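Local structure of Cyclase/dehydrase (Mycobacterium smegmatis str. MC2 155, 5Z8O) at residues R47-R52 with F64-Y70; V8-A14 with P97-T103. The protein is of unknown function but belongs to the START superfamily, whose members typically hold lipids or other hydrophobic ligands in a cavity between a curved sheet and a long helix. All coordinates share one frame. Residue numbers count along the deposited sequence, not the author numbering.

Contact 1 (R47-R52 with F64-Y70); sequences RPSQLR and FITAVYY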
ATOM      1  N   ARG B  47     -13.941 -12.683   0.704  1.00 17.46           N
ATOM      2  CA  ARG B  47     -14.180 -11.351   0.160  1.00 18.18           C
ATOM      3  C   ARG B  47     -13.039 -10.422   0.562  1.00 17.01           C
ATOM      4  O   ARG B  47     -12.617 -10.434   1.725  1.00 18.62           O
ATOM      5  CB  ARG B  47     -15.517 -10.791   0.641  1.00 17.74           C
ATOM      6  CG  ARG B  47     -16.720 -11.436  -0.035  1.00 21.27           C
ATOM      7  CD  ARG B  47     -18.027 -10.781   0.375  1.00 22.39           C
ATOM      8  NE  ARG B  47     -18.313 -10.938   1.797  1.00 21.86           N
ATOM      9  CZ  ARG B  47     -19.409 -10.473   2.390  1.00 26.39           C
ATOM     10  NH1 ARG B  47     -20.320  -9.822   1.680  1.00 27.11           N
ATOM     11  NH2 ARG B  47     -19.594 -10.654   3.692  1.00 26.27           N
ATOM     12  N   PRO B  48     -12.511  -9.625  -0.364  1.00 17.41           N
ATOM     13  CA  PRO B  48     -11.385  -8.745  -0.034  1.00 14.92           C
ATOM     14  C   PRO B  48     -11.712  -7.804   1.115  1.00 12.47           C
ATOM     15  O   PRO B  48     -12.801  -7.232   1.189  1.00 12.75           O
ATOM     16  CB  PRO B  48     -11.147  -7.974  -1.338  1.00 19.13           C
ATOM     17  CG  PRO B  48     -11.678  -8.883  -2.404  1.00 21.80           C
ATOM     18  CD  PRO B  48     -12.850  -9.590  -1.797  1.00 20.76           C
ATOM     19  N   SER B  49     -10.749  -7.653   2.023  1.00 16.57           N
ATOM     20  CA  SER B  49     -10.886  -6.764   3.168  1.00 17.11           C
ATOM     21  C   SER B  49      -9.944  -5.570   3.119  1.00 13.59           C
ATOM     22  O   SER B  49     -10.142  -4.613   3.883  1.00 12.96           O
ATOM     23  CB  SER B  49     -10.656  -7.542   4.473  1.00 17.39           C
ATOM     24  OG  SER B  49      -9.352  -8.089   4.509  1.00 19.88           O
ATOM     25  N   GLN B  50      -8.935  -5.592   2.247  1.00 14.44           N
ATOM     26  CA  GLN B  50      -7.980  -4.496   2.143  1.00 16.73           C
ATOM     27  C   GLN B  50      -7.419  -4.453   0.728  1.00 16.58           C
ATOM     28  O   GLN B  50      -7.100  -5.496   0.150  1.00 13.81           O
ATOM     29  CB  GLN B  50      -6.841  -4.653   3.162  1.00 17.00           C
ATOM     30  CG  GLN B  50      -5.903  -3.452   3.244  1.00 17.29           C
ATOM     31  CD  GLN B  50      -4.729  -3.690   4.177  1.00 16.22           C
ATOM     32  OE1 GLN B  50      -4.137  -4.769   4.186  1.00 17.32           O
ATOM     33  NE2 GLN B  50      -4.388  -2.679   4.970  1.00 14.97           N
ATOM     34  N   LEU B  51      -7.306  -3.247   0.174  1.00 15.48           N
ATOM     35  CA  LEU B  51      -6.853  -3.056  -1.197  1.00 11.91           C
ATOM     36  C   LEU B  51      -5.702  -2.063  -1.250  1.00 13.60           C
ATOM     37  O   LEU B  51      -5.607  -1.155  -0.422  1.00 12.78           O
ATOM     38  CB  LEU B  51      -7.974  -2.533  -2.111  1.00 13.83           C
ATOM     39  CG  LEU B  51      -9.311  -3.262  -2.160  1.00 14.68           C
ATOM     40  CD1 LEU B  51     -10.320  -2.433  -2.949  1.00 17.65           C
ATOM     41  CD2 LEU B  51      -9.140  -4.641  -2.782  1.00 18.97           C
ATOM     42  N   ARG B  52      -4.844  -2.233  -2.254  1.00 15.61           N
ATOM     43  CA  ARG B  52      -3.948  -1.182  -2.715  1.00 12.74           C
ATOM     44  C   ARG B  52      -4.443  -0.673  -4.062  1.00 12.41           C
ATOM     45  O   ARG B  52      -4.696  -1.469  -4.973  1.00 14.52           O
ATOM     46  CB  ARG B  52      -2.506  -1.681  -2.845  1.00 15.02           C
ATOM     47  CG  ARG B  52      -1.598  -0.697  -3.587  1.00 12.64           C
ATOM     48  CD  ARG B  52      -0.156  -1.192  -3.754  1.00 10.91           C
ATOM     49  NE  ARG B  52       0.608  -0.268  -4.592  1.00 15.60           N
ATOM     50  CZ  ARG B  52       1.935  -0.198  -4.635  1.00 20.06           C
ATOM     51  NH1 ARG B  52       2.675  -0.997  -3.878  1.00 18.58           N
ATOM     52  NH2 ARG B  52       2.526   0.681  -5.434  1.00 20.08           N
ATOM     53  N   PHE B  64      -3.140   4.383  -2.705  1.00 20.04           N
ATOM     54  CA  PHE B  64      -4.153   4.389  -1.662  1.00 17.59           C
ATOM     55  C   PHE B  64      -4.271   2.993  -1.068  1.00 19.22           C
ATOM     56  O   PHE B  64      -4.372   2.008  -1.808  1.00 18.11           O
ATOM     57  CB  PHE B  64      -5.478   4.865  -2.249  1.00 18.82           C
ATOM     58  CG  PHE B  64      -5.379   6.224  -2.870  1.00 23.33           C
ATOM     59  CD1 PHE B  64      -5.394   7.366  -2.089  1.00 25.26           C
ATOM     60  CD2 PHE B  64      -5.215   6.354  -4.240  1.00 24.91           C
ATOM     61  CE1 PHE B  64      -5.276   8.615  -2.665  1.00 24.59           C
ATOM     62  CE2 PHE B  64      -5.096   7.600  -4.821  1.00 30.78           C
ATOM     63  CZ  PHE B  64      -5.128   8.733  -4.034  1.00 27.41           C
ATOM     64  N   ILE B  65      -4.264   2.910   0.261  1.00 15.42           N
ATOM     65  CA  ILE B  65      -4.501   1.665   0.981  1.00 14.63           C
ATOM     66  C   ILE B  65      -5.824   1.794   1.720  1.00 12.17           C
ATOM     67  O   ILE B  65      -5.960   2.629   2.622  1.00 15.70           O
ATOM     68  CB  ILE B  65      -3.361   1.346   1.957  1.00 15.11           C
ATOM     69  CG1 ILE B  65      -2.012   1.403   1.233  1.00 19.41           C
ATOM     70  CG2 ILE B  65      -3.587  -0.015   2.601  1.00 10.04           C
ATOM     71  CD1 ILE B  65      -0.942   2.108   2.020  1.00 26.52           C
ATOM     72  N   THR B  66      -6.795   0.961   1.349  1.00 16.67           N
ATOM     73  CA  THR B  66      -8.175   1.134   1.783  1.00 16.29           C
ATOM     74  C   THR B  66      -8.717  -0.165   2.360  1.00 20.31           C
ATOM     75  O   THR B  66      -8.431  -1.250   1.848  1.00 18.90           O
ATOM     76  CB  THR B  66      -9.081   1.594   0.627  1.00 25.51           C
ATOM     77  OG1 THR B  66      -9.506   0.455  -0.130  1.00 37.17           O
ATOM     78  CG2 THR B  66      -8.342   2.549  -0.294  1.00 23.84           C
ATOM     79  N   ALA B  67      -9.502  -0.044   3.425  1.00 19.65           N
ATOM     80  CA  ALA B  67     -10.234  -1.170   3.977  1.00 17.80           C
ATOM     81  C   ALA B  67     -11.593  -1.283   3.296  1.00 15.97           C
ATOM     82  O   ALA B  67     -12.210  -0.279   2.927  1.00 15.41           O
ATOM     83  CB  ALA B  67     -10.417  -1.016   5.488  1.00 16.12           C
ATOM     84  N   VAL B  68     -12.054  -2.521   3.132  1.00 14.83           N
ATOM     85  CA  VAL B  68     -13.304  -2.822   2.448  1.00 16.94           C
ATOM     86  C   VAL B  68     -14.253  -3.456   3.451  1.00 14.05           C
ATOM     87  O   VAL B  68     -13.864  -4.362   4.196  1.00 18.22           O
ATOM     88  CB  VAL B  68     -13.088  -3.754   1.239  1.00 14.56           C
ATOM     89  CG1 VAL B  68     -14.402  -3.963   0.486  1.00 14.17           C
ATOM     90  CG2 VAL B  68     -12.022  -3.188   0.309  1.00 15.18           C
ATOM     91  N   TYR B  69     -15.492  -2.983   3.462  1.00 18.50           N
ATOM     92  CA  TYR B  69     -16.531  -3.514   4.327  1.00 18.96           C
ATOM     93  C   TYR B  69     -17.760  -3.826   3.493  1.00 18.45           C
ATOM     94  O   TYR B  69     -17.942  -3.298   2.395  1.00 17.93           O
ATOM     95  CB  TYR B  69     -16.903  -2.525   5.440  1.00 16.16           C
ATOM     96  CG  TYR B  69     -15.730  -2.089   6.278  1.00 16.68           C
ATOM     97  CD1 TYR B  69     -14.984  -0.966   5.932  1.00 22.49           C
ATOM     98  CD2 TYR B  69     -15.360  -2.800   7.410  1.00 19.71           C
ATOM     99  CE1 TYR B  69     -13.907  -0.563   6.694  1.00 19.50           C
ATOM    100  CE2 TYR B  69     -14.282  -2.408   8.179  1.00 20.30           C
ATOM    101  CZ  TYR B  69     -13.559  -1.287   7.818  1.00 21.65           C
ATOM    102  OH  TYR B  69     -12.485  -0.891   8.578  1.00 22.55           O
ATOM    103  N   TYR B  70     -18.597  -4.711   4.025  1.00 21.18           N
ATOM    104  CA  TYR B  70     -19.827  -5.130   3.362  1.00 22.57           C
ATOM    105  C   TYR B  70     -20.935  -4.939   4.389  1.00 23.15           C
ATOM    106  O   TYR B  70     -21.415  -5.907   4.993  1.00 20.31           O
ATOM    107  CB  TYR B  70     -19.704  -6.569   2.861  1.00 22.07           C
ATOM    108  CG  TYR B  70     -18.473  -6.752   2.001  1.00 18.75           C
ATOM    109  CD1 TYR B  70     -18.490  -6.434   0.648  1.00 20.89           C
ATOM    110  CD2 TYR B  70     -17.279  -7.205   2.552  1.00 21.36           C
ATOM    111  CE1 TYR B  70     -17.360  -6.586  -0.133  1.00 21.70           C
ATOM    112  CE2 TYR B  70     -16.144  -7.358   1.778  1.00 17.18           C
ATOM    113  CZ  TYR B  70     -16.191  -7.047   0.437  1.00 18.05           C
ATOM    114  OH  TYR B  70     -15.067  -7.195  -0.336  1.00 14.69           O
TER
HETATM  115  O   HOH W   1     -21.376  -9.014   5.226  1.00 38.93           O
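Strands 48-52 and 64-69 run antiparallel as two arms of a β hairpin, and nearly every backbone polar group facing across the gap finds a partner. L51 and T66 form a hydrogen-bonded pair: L51 N donates to T66 O (2.8 Å) and T66 N to L51 O (3.0 Å). Two residues further along, V68 N donates to S49 O at 2.9 Å. P48 has no amide hydrogen, which suits the first residue of the strand, while its carbonyl O accepts from the Y70 hydroxyl OH (2.7 Å) instead of a backbone NH. The R47 guanidinium lies flat on the Y70 ring (planes at 12°) in an off-centre cation-pi stack, R47 CZ being 4.3 Å from the ring centroid, with R47 CD over the ring face. Two of its nitrogens have polar partners: NH2, 2.9 Å from a water that lies 3.1 Å from Y70 O, and NE, in a salt bridge with D45. On the L51 face, L51 CG meets V68 CG2 at 3.7 Å, branched apolar chains suiting this buried surface. On the other, Q50 bonds Q81 through NE2 and R52 pairs with D54, and both also reach the second subunit, where R52 meets D84 and I65 packs on its own counterpart. Strand 34-42 flanks the hairpin beyond 48-52, strand 75-83 beyond 64-69, and F24 covers L51.

Contact 2 (V8-A14 with P97-T103); sequences VEVAASA and PLGPDST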
ATOM      1  N   VAL B   8     -27.283   6.954 -10.361  1.00 37.17           N
ATOM      2  CA  VAL B   8     -27.335   6.736 -11.802  1.00 38.17           C
ATOM      3  C   VAL B   8     -28.110   5.455 -12.083  1.00 36.92           C
ATOM      4  O   VAL B   8     -27.962   4.455 -11.371  1.00 37.91           O
ATOM      5  CB  VAL B   8     -25.919   6.683 -12.419  1.00 42.29           C
ATOM      6  CG1 VAL B   8     -25.073   5.604 -11.754  1.00 39.41           C
ATOM      7  CG2 VAL B   8     -25.995   6.463 -13.923  1.00 47.94           C
ATOM      8  N   GLU B   9     -28.959   5.497 -13.107  1.00 32.20           N
ATOM      9  CA  GLU B   9     -29.641   4.310 -13.601  1.00 36.38           C
ATOM     10  C   GLU B   9     -28.751   3.642 -14.641  1.00 40.88           C
ATOM     11  O   GLU B   9     -28.292   4.297 -15.583  1.00 45.99           O
ATOM     12  CB  GLU B   9     -30.993   4.678 -14.215  1.00 42.45           C
ATOM     13  CG  GLU B   9     -32.043   5.097 -13.203  1.00 48.11           C
ATOM     14  CD  GLU B   9     -33.406   5.339 -13.831  1.00 54.21           C
ATOM     15  OE1 GLU B   9     -33.731   6.511 -14.128  1.00 57.63           O
ATOM     16  OE2 GLU B   9     -34.145   4.361 -14.045  1.00 54.06           O
ATOM     17  N   VAL B  10     -28.516   2.344 -14.475  1.00 39.04           N
ATOM     18  CA  VAL B  10     -27.612   1.596 -15.338  1.00 42.53           C
ATOM     19  C   VAL B  10     -28.385   0.473 -16.013  1.00 50.15           C
ATOM     20  O   VAL B  10     -29.211  -0.195 -15.380  1.00 47.65           O
ATOM     21  CB  VAL B  10     -26.410   1.033 -14.549  1.00 44.12           C
ATOM     22  CG1 VAL B  10     -25.425   0.365 -15.486  1.00 43.96           C
ATOM     23  CG2 VAL B  10     -25.723   2.137 -13.756  1.00 45.73           C
ATOM     24  N   ALA B  11     -28.106   0.259 -17.298  1.00 44.74           N
ATOM     25  CA  ALA B  11     -28.818  -0.735 -18.101  1.00 43.77           C
ATOM     26  C   ALA B  11     -28.150  -2.105 -17.975  1.00 46.05           C
ATOM     27  O   ALA B  11     -27.647  -2.686 -18.937  1.00 47.05           O
ATOM     28  CB  ALA B  11     -28.894  -0.282 -19.554  1.00 42.31           C
ATOM     29  N   ALA B  12     -28.152  -2.617 -16.747  1.00 44.77           N
ATOM     30  CA  ALA B  12     -27.608  -3.937 -16.466  1.00 39.80           C
ATOM     31  C   ALA B  12     -28.235  -4.456 -15.181  1.00 33.97           C
ATOM     32  O   ALA B  12     -28.732  -3.686 -14.356  1.00 32.92           O
ATOM     33  CB  ALA B  12     -26.080  -3.906 -16.347  1.00 35.84           C
ATOM     34  N   SER B  13     -28.208  -5.777 -15.030  1.00 28.29           N
ATOM     35  CA  SER B  13     -28.766  -6.404 -13.843  1.00 25.88           C
ATOM     36  C   SER B  13     -27.927  -6.081 -12.611  1.00 30.90           C
ATOM     37  O   SER B  13     -26.768  -5.663 -12.702  1.00 31.43           O
ATOM     38  CB  SER B  13     -28.857  -7.916 -14.028  1.00 26.18           C
ATOM     39  OG  SER B  13     -27.567  -8.497 -14.110  1.00 32.10           O
ATOM     40  N   ALA B  14     -28.535  -6.290 -11.437  1.00 23.96           N
ATOM     41  CA  ALA B  14     -27.832  -6.041 -10.183  1.00 25.69           C
ATOM     42  C   ALA B  14     -26.640  -6.971 -10.031  1.00 28.27           C
ATOM     43  O   ALA B  14     -25.617  -6.580  -9.457  1.00 24.00           O
ATOM     44  CB  ALA B  14     -28.787  -6.197  -8.998  1.00 23.74           C
ATOM     45  N   PRO B  97     -31.972  -3.168  -7.539  1.00 21.94           N
ATOM     46  CA  PRO B  97     -32.609  -3.490  -8.822  1.00 24.29           C
ATOM     47  C   PRO B  97     -33.811  -2.594  -9.079  1.00 22.45           C
ATOM     48  O   PRO B  97     -34.590  -2.292  -8.170  1.00 21.08           O
ATOM     49  CB  PRO B  97     -33.030  -4.956  -8.659  1.00 28.28           C
ATOM     50  CG  PRO B  97     -33.123  -5.164  -7.182  1.00 25.90           C
ATOM     51  CD  PRO B  97     -32.077  -4.275  -6.571  1.00 20.90           C
ATOM     52  N   LEU B  98     -33.949  -2.163 -10.331  1.00 26.09           N
ATOM     53  CA  LEU B  98     -35.093  -1.363 -10.758  1.00 37.97           C
ATOM     54  C   LEU B  98     -36.145  -2.188 -11.490  1.00 43.90           C
ATOM     55  O   LEU B  98     -37.139  -2.616 -10.898  1.00 45.71           O
ATOM     56  CB  LEU B  98     -34.624  -0.213 -11.651  1.00 40.49           C
ATOM     57  CG  LEU B  98     -33.997   0.961 -10.905  1.00 39.76           C
ATOM     58  CD1 LEU B  98     -33.591   2.053 -11.872  1.00 36.98           C
ATOM     59  CD2 LEU B  98     -34.970   1.496  -9.868  1.00 39.57           C
ATOM     60  N   GLY B  99     -35.951  -2.380 -12.789  1.00 47.04           N
ATOM     61  CA  GLY B  99     -36.835  -3.196 -13.583  1.00 46.91           C
ATOM     62  C   GLY B  99     -36.257  -4.574 -13.812  1.00 46.22           C
ATOM     63  O   GLY B  99     -35.348  -5.016 -13.103  1.00 46.38           O
ATOM     64  N   PRO B 100     -36.791  -5.294 -14.800  1.00 48.01           N
ATOM     65  CA  PRO B 100     -36.263  -6.636 -15.093  1.00 50.64           C
ATOM     66  C   PRO B 100     -34.815  -6.634 -15.550  1.00 50.32           C
ATOM     67  O   PRO B 100     -34.160  -7.680 -15.470  1.00 51.16           O
ATOM     68  CB  PRO B 100     -37.194  -7.148 -16.202  1.00 51.53           C
ATOM     69  CG  PRO B 100     -38.426  -6.303 -16.099  1.00 50.79           C
ATOM     70  CD  PRO B 100     -37.951  -4.959 -15.643  1.00 47.45           C
ATOM     71  N   ASP B 101     -34.287  -5.497 -16.015  1.00 51.09           N
ATOM     72  CA  ASP B 101     -32.958  -5.475 -16.611  1.00 54.68           C
ATOM     73  C   ASP B 101     -32.126  -4.245 -16.269  1.00 52.68           C
ATOM     74  O   ASP B 101     -31.001  -4.135 -16.770  1.00 56.75           O
ATOM     75  CB  ASP B 101     -33.070  -5.593 -18.140  1.00 60.86           C
ATOM     76  CG  ASP B 101     -34.139  -4.681 -18.719  1.00 65.70           C
ATOM     77  OD1 ASP B 101     -34.268  -3.531 -18.248  1.00 68.87           O
ATOM     78  OD2 ASP B 101     -34.854  -5.118 -19.647  1.00 64.44           O
ATOM     79  N   SER B 102     -32.624  -3.322 -15.451  1.00 45.35           N
ATOM     80  CA  SER B 102     -31.874  -2.130 -15.079  1.00 44.55           C
ATOM     81  C   SER B 102     -31.800  -2.026 -13.562  1.00 45.28           C
ATOM     82  O   SER B 102     -32.605  -2.618 -12.838  1.00 46.26           O
ATOM     83  CB  SER B 102     -32.503  -0.858 -15.665  1.00 44.13           C
ATOM     84  OG  SER B 102     -33.819  -0.664 -15.175  1.00 45.04           O
ATOM     85  N   THR B 103     -30.814  -1.268 -13.083  1.00 41.22           N
ATOM     86  CA  THR B 103     -30.576  -1.132 -11.653  1.00 37.27           C
ATOM     87  C   THR B 103     -30.163   0.293 -11.315  1.00 33.24           C
ATOM     88  O   THR B 103     -29.666   1.043 -12.160  1.00 37.14           O
ATOM     89  CB  THR B 103     -29.499  -2.105 -11.158  1.00 42.89           C
ATOM     90  OG1 THR B 103     -28.323  -1.979 -11.969  0.54 44.29           O
ATOM     91  CG2 THR B 103     -30.004  -3.522 -11.232  0.54 43.52           C
TER
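P97, at the end of strand 86-97, starts the turn with its ring against the first residue of a helix, P97 CB lying 4.4 Å from A14 CB; alanine is small enough to permit this approach. L98 points toward segment 8-14, its CD1 3.2 Å from E9 OE2, and its side chain also touches L104, while L98 N bonds S102 O (2.9 Å) to close the loop. G99 and P100 carry the chain round the bend. D101 brings its carbonyl O to 3.2 Å from A12 C, a contact without a hydrogen bond. S102 then passes its CA 3.3 Å from V10 O, and T103 begins the next strand as the antiparallel, hydrogen-bonded partner of V10: V10 N to T103 O is 2.9 Å, T103 N to V10 O 3.0 Å. Threonine suits this place doubly, since OG1 donates to A12 O (3.0 Å) and CG2 lies 3.7 Å from A14 CB. Past the inverse gamma turn at A11, S13 sits at the N-cap position of helix 14-22, its OG hydrogen-bonded to T16 OG1; I17 touches V10, A12 and T103, while V141 of helix 119-144 packs on V10 and A12.

In the fold
Contact 1 and contact 2 belong to one antiparallel sheet but lie far apart in it, their centres about 26 Å and their nearest atoms about 12 Å from each other, without touching. Along the chain the order is 8-14, 47-52, 64-70, 97-103, so contact 2 joins distant parts of the sequence around the local hairpin of contact 1. In the sheet, strand 4-10 is an edge beside 103-113, whereas strands 48-57 and 60-69 lie near the opposite edge, formed by 34-42. Strands 86-97 and 75-83 bridge the interval. Contact 1 also reaches the second subunit; contact 2 does not. It borders helices 14-22 and 119-144, consistent with the helix-grip arrangement of Bet v 1-like proteins.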